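Local coordinates for ribonucleoside-diphosphate reductase (Pseudomonas aeruginosa, PDB 5IM3) that reduces ribonucleoside diphosphates to the corresponding deoxyribonucleotides for DNA synthesis and is allosterically regulated by nucleotides, carrying two ATP cones, the first of which binds dATP, at the interface of chains A and B and the interface of chains A and C. Sequence-based numbering; all coordinates share one arbitrary frame. Chains: chain A/B/C, Ribonucleoside-diphosphate reductase.

Contact 1: the interface of chains A and B. Residues chain A 61, 64-65, 70; chain B 820, 822, 839.
One face of the B:Arg839 guanidinium carries the A:Thr64 methyl near its rim, 4.0 Å above the plane, while the B:Asp820 carboxylate lies at the edge in the same plane. The A:Arg70 guanidinium has the A:Glu61 carboxylate at its edge, in plane, and B:Val822 CG1 at another part of that edge, 3.8 Å from NH2. Between the two arginines B:Val822, in helix 821-829, wedges its forked side chain toward the loop of chain A that precedes helix 69-88. Its CG2 branch crosses A:Thr64 and lies against both CB, at 3.9 Å, and the methyl CG2 of that threonine. That methyl, A:Thr64 CG2, is anti to the backbone N (OG1 at chi1 -57°), an orientation that places it between the valine and B:Arg839. Each arginine is fixed by an acid of its own chain. A:Arg70 bends at chi3 (56°) and grips A:Glu61 end-on, NH1 and NH2 each reaching one carboxylate oxygen through its syn lone pair; these salt-bridged groups form a flat, polar plate beside the valine. The patch belongs to an interface through which the N-terminal ATP-cone region of chain A packs on chain B in the deposited tetramer. In B:Arg839, NH2 donates to the syn lone pair of B:Asp820 OD2 at 2.6 Å, lying 13° from coplanarity.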
# COMPACT_ATOMS: atom_id res chain seq x y z
N GLU A 61 -31.80 41.90 -36.54
CA GLU A 61 -31.19 42.46 -37.73
C GLU A 61 -32.25 43.23 -38.51
O GLU A 61 -33.42 43.30 -38.13
CB GLU A 61 -30.55 41.36 -38.58
CG GLU A 61 -29.63 40.44 -37.78
CD GLU A 61 -28.74 39.56 -38.65
OE1 GLU A 61 -28.15 40.08 -39.63
OE2 GLU A 61 -28.62 38.35 -38.35
N THR A 64 -32.68 43.88 -44.54
CA THR A 64 -31.66 43.43 -45.47
C THR A 64 -31.30 41.96 -45.25
O THR A 64 -30.74 41.33 -46.15
CB THR A 64 -30.42 44.32 -45.35
OG1 THR A 64 -30.79 45.69 -45.58
CG2 THR A 64 -29.35 43.93 -46.37
N ALA A 65 -31.61 41.41 -44.08
CA ALA A 65 -31.41 40.00 -43.81
C ALA A 65 -32.53 39.12 -44.36
O ALA A 65 -32.50 37.90 -44.16
CB ALA A 65 -31.29 39.77 -42.30
N ARG A 70 -27.43 32.72 -45.31
CA ARG A 70 -27.00 32.45 -43.94
C ARG A 70 -28.19 32.18 -43.04
O ARG A 70 -28.31 31.10 -42.44
CB ARG A 70 -26.18 33.63 -43.42
CG ARG A 70 -25.94 33.61 -41.92
CD ARG A 70 -25.06 34.78 -41.50
NE ARG A 70 -25.63 36.06 -41.91
CZ ARG A 70 -26.42 36.82 -41.16
NH1 ARG A 70 -26.76 36.44 -39.93
NH2 ARG A 70 -26.88 37.97 -41.64
N ASP B 820 -22.25 46.48 -45.22
CA ASP B 820 -23.20 46.82 -44.17
C ASP B 820 -23.12 45.73 -43.10
O ASP B 820 -22.48 44.70 -43.30
CB ASP B 820 -24.62 46.95 -44.73
CG ASP B 820 -25.02 45.77 -45.60
OD1 ASP B 820 -24.81 44.62 -45.17
OD2 ASP B 820 -25.53 46.01 -46.72
N VAL B 822 -25.11 43.41 -42.17
CA VAL B 822 -25.52 42.09 -42.66
C VAL B 822 -24.38 41.42 -43.42
O VAL B 822 -24.12 40.22 -43.24
CB VAL B 822 -26.78 42.22 -43.54
CG1 VAL B 822 -27.19 40.86 -44.08
CG2 VAL B 822 -27.92 42.85 -42.76
N ARG B 839 -25.61 38.34 -52.82
CA ARG B 839 -25.51 39.76 -53.14
C ARG B 839 -24.22 40.10 -53.88
O ARG B 839 -24.17 41.10 -54.60
CB ARG B 839 -25.60 40.59 -51.85
CG ARG B 839 -26.86 40.35 -51.03
CD ARG B 839 -26.68 40.87 -49.61
NE ARG B 839 -26.44 42.31 -49.59
CZ ARG B 839 -25.99 42.98 -48.53
NH1 ARG B 839 -25.71 42.33 -47.40
NH2 ARG B 839 -25.80 44.29 -48.60

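Contact 2: the interface of chains A and C. Residues chain A 390, 393-394, 397, 440; chain C 382-383, 386.
Helix 382-395 of chain A meets the same helix of chain C: A:His390, A:Ala393 and A:Met394 face C:Leu382, C:Ser383 and C:Tyr386 in the first turns of the partner helix, and A:Val440, at the end of helix 427-440, flanks the contact. A:Met394 bends at chi2 and chi3, which turns its terminal methyl back onto the partner. The side chains of A:Met394 and C:Leu382 run antiparallel alongside each other, and CE comes 3.4 Å from C:Leu382 CG, tighter than usual carbon packing. The sulfur, SD, rests 3.6 Å from both CA and CB of C:Ser383. From the other side, A:Val440 CG1 reaches the CD2 branch of C:Leu382 at a looser 4.1 Å. The imidazole of A:His390 is sent across the gap by a first torsion that sets CG opposite the backbone N (chi1 -178°). Its NE2 lies 3.1 Å from C:Ser383 OG, a hydroxyl at the edge of the ring and in its plane, which may donate or accept. The carbonyl C:Ser383 O, which can only accept, also approaches NE2, but that hydrogen bond is weak and bent, 131° at the hydrogen. C:Tyr386 CB packs against the imidazole from above its plane, 3.5 Å from CD2. The tyrosine ring lies beneath the methyl of A:Ala393, whose CB sits 3.7 Å from the ring centroid, offset toward the rim, in a CH-pi contact. These mostly apolar contacts recur with the chains exchanged across the two-fold. A:Lys397, A:Val440 and C:Leu382 also bind dATP, so the dATP of the specificity site is held by residues of both subunits, across this interface. In the fold, the C-terminal part of helix 382-395 packs on the N-terminal turns of its copy, within the helical dimer interface that class I reductases form at the side of the ten-stranded alpha-beta barrel.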
# COMPACT_ATOMS: atom_id res chain seq x y z
N HIS A 390 -22.13 -8.38 40.73
CA HIS A 390 -23.50 -8.27 41.23
C HIS A 390 -23.92 -6.82 41.38
O HIS A 390 -25.04 -6.44 41.02
CB HIS A 390 -23.60 -9.02 42.56
CG HIS A 390 -24.98 -9.02 43.15
ND1 HIS A 390 -25.54 -7.91 43.73
CD2 HIS A 390 -25.89 -10.02 43.27
CE1 HIS A 390 -26.75 -8.21 44.18
NE2 HIS A 390 -26.99 -9.48 43.90
N ALA A 393 -24.73 -5.18 38.04
CA ALA A 393 -26.06 -5.51 37.54
C ALA A 393 -27.13 -4.70 38.25
O ALA A 393 -28.02 -4.14 37.60
CB ALA A 393 -26.31 -7.01 37.69
N MET A 394 -27.05 -4.61 39.58
CA MET A 394 -28.08 -3.89 40.34
C MET A 394 -28.07 -2.40 40.02
O MET A 394 -29.13 -1.79 39.85
CB MET A 394 -27.89 -4.10 41.84
CG MET A 394 -28.01 -5.55 42.30
SD MET A 394 -29.55 -6.32 41.79
CE MET A 394 -29.01 -7.20 40.34
N LYS A 397 -29.68 -1.66 36.71
CA LYS A 397 -31.05 -2.10 36.52
C LYS A 397 -31.95 -0.99 35.98
O LYS A 397 -32.96 -1.29 35.34
CB LYS A 397 -31.60 -2.64 37.85
CG LYS A 397 -32.98 -3.27 37.76
CD LYS A 397 -33.31 -4.02 39.04
CE LYS A 397 -34.71 -4.61 38.99
NZ LYS A 397 -34.95 -5.52 40.14
N VAL A 440 -28.16 -6.54 31.09
CA VAL A 440 -28.94 -5.56 31.84
C VAL A 440 -29.21 -4.30 31.02
O VAL A 440 -29.94 -3.41 31.49
CB VAL A 440 -28.23 -5.22 33.16
CG1 VAL A 440 -29.15 -4.46 34.11
CG2 VAL A 440 -27.74 -6.49 33.85
N LEU C 382 -33.32 -10.11 39.52
CA LEU C 382 -31.96 -9.86 39.04
C LEU C 382 -30.94 -10.06 40.15
O LEU C 382 -29.86 -10.61 39.92
CB LEU C 382 -31.86 -8.44 38.46
CG LEU C 382 -30.65 -8.18 37.53
CD1 LEU C 382 -30.71 -9.02 36.25
CD2 LEU C 382 -30.54 -6.71 37.18
N SER C 383 -31.27 -9.65 41.38
CA SER C 383 -30.33 -9.82 42.48
C SER C 383 -30.07 -11.29 42.76
O SER C 383 -28.92 -11.69 43.01
CB SER C 383 -30.85 -9.12 43.74
OG SER C 383 -29.96 -9.31 44.82
N TYR C 386 -27.88 -12.90 39.94
CA TYR C 386 -26.45 -12.67 40.11
C TYR C 386 -25.93 -13.21 41.43
O TYR C 386 -24.72 -13.48 41.54
CB TYR C 386 -26.15 -11.18 39.94
CG TYR C 386 -25.92 -10.88 38.48
CD1 TYR C 386 -26.99 -10.61 37.63
CD2 TYR C 386 -24.65 -10.96 37.93
CE1 TYR C 386 -26.79 -10.39 36.29
CE2 TYR C 386 -24.44 -10.73 36.59
CZ TYR C 386 -25.51 -10.45 35.78
OH TYR C 386 -25.28 -10.22 34.44

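Contact 1 and contact 2 lie about 96 Å apart, between the centres of their C-alpha atoms, and share no residues or secondary-structure elements. Chain A takes part in both, linking chain B through its N-terminal cone and chain C through its barrel domain; on chain B, contact 1 uses the barrel-domain range, so a cone of one chain meets the catalytic region of another. Contact 2 belongs to a two-fold dimer interface, whereas contact 1 is part of an inexact one that probably joins such dimers. dATP in the N-terminal cone could plausibly govern the association at contact 1, although the structure alone does not show the switch.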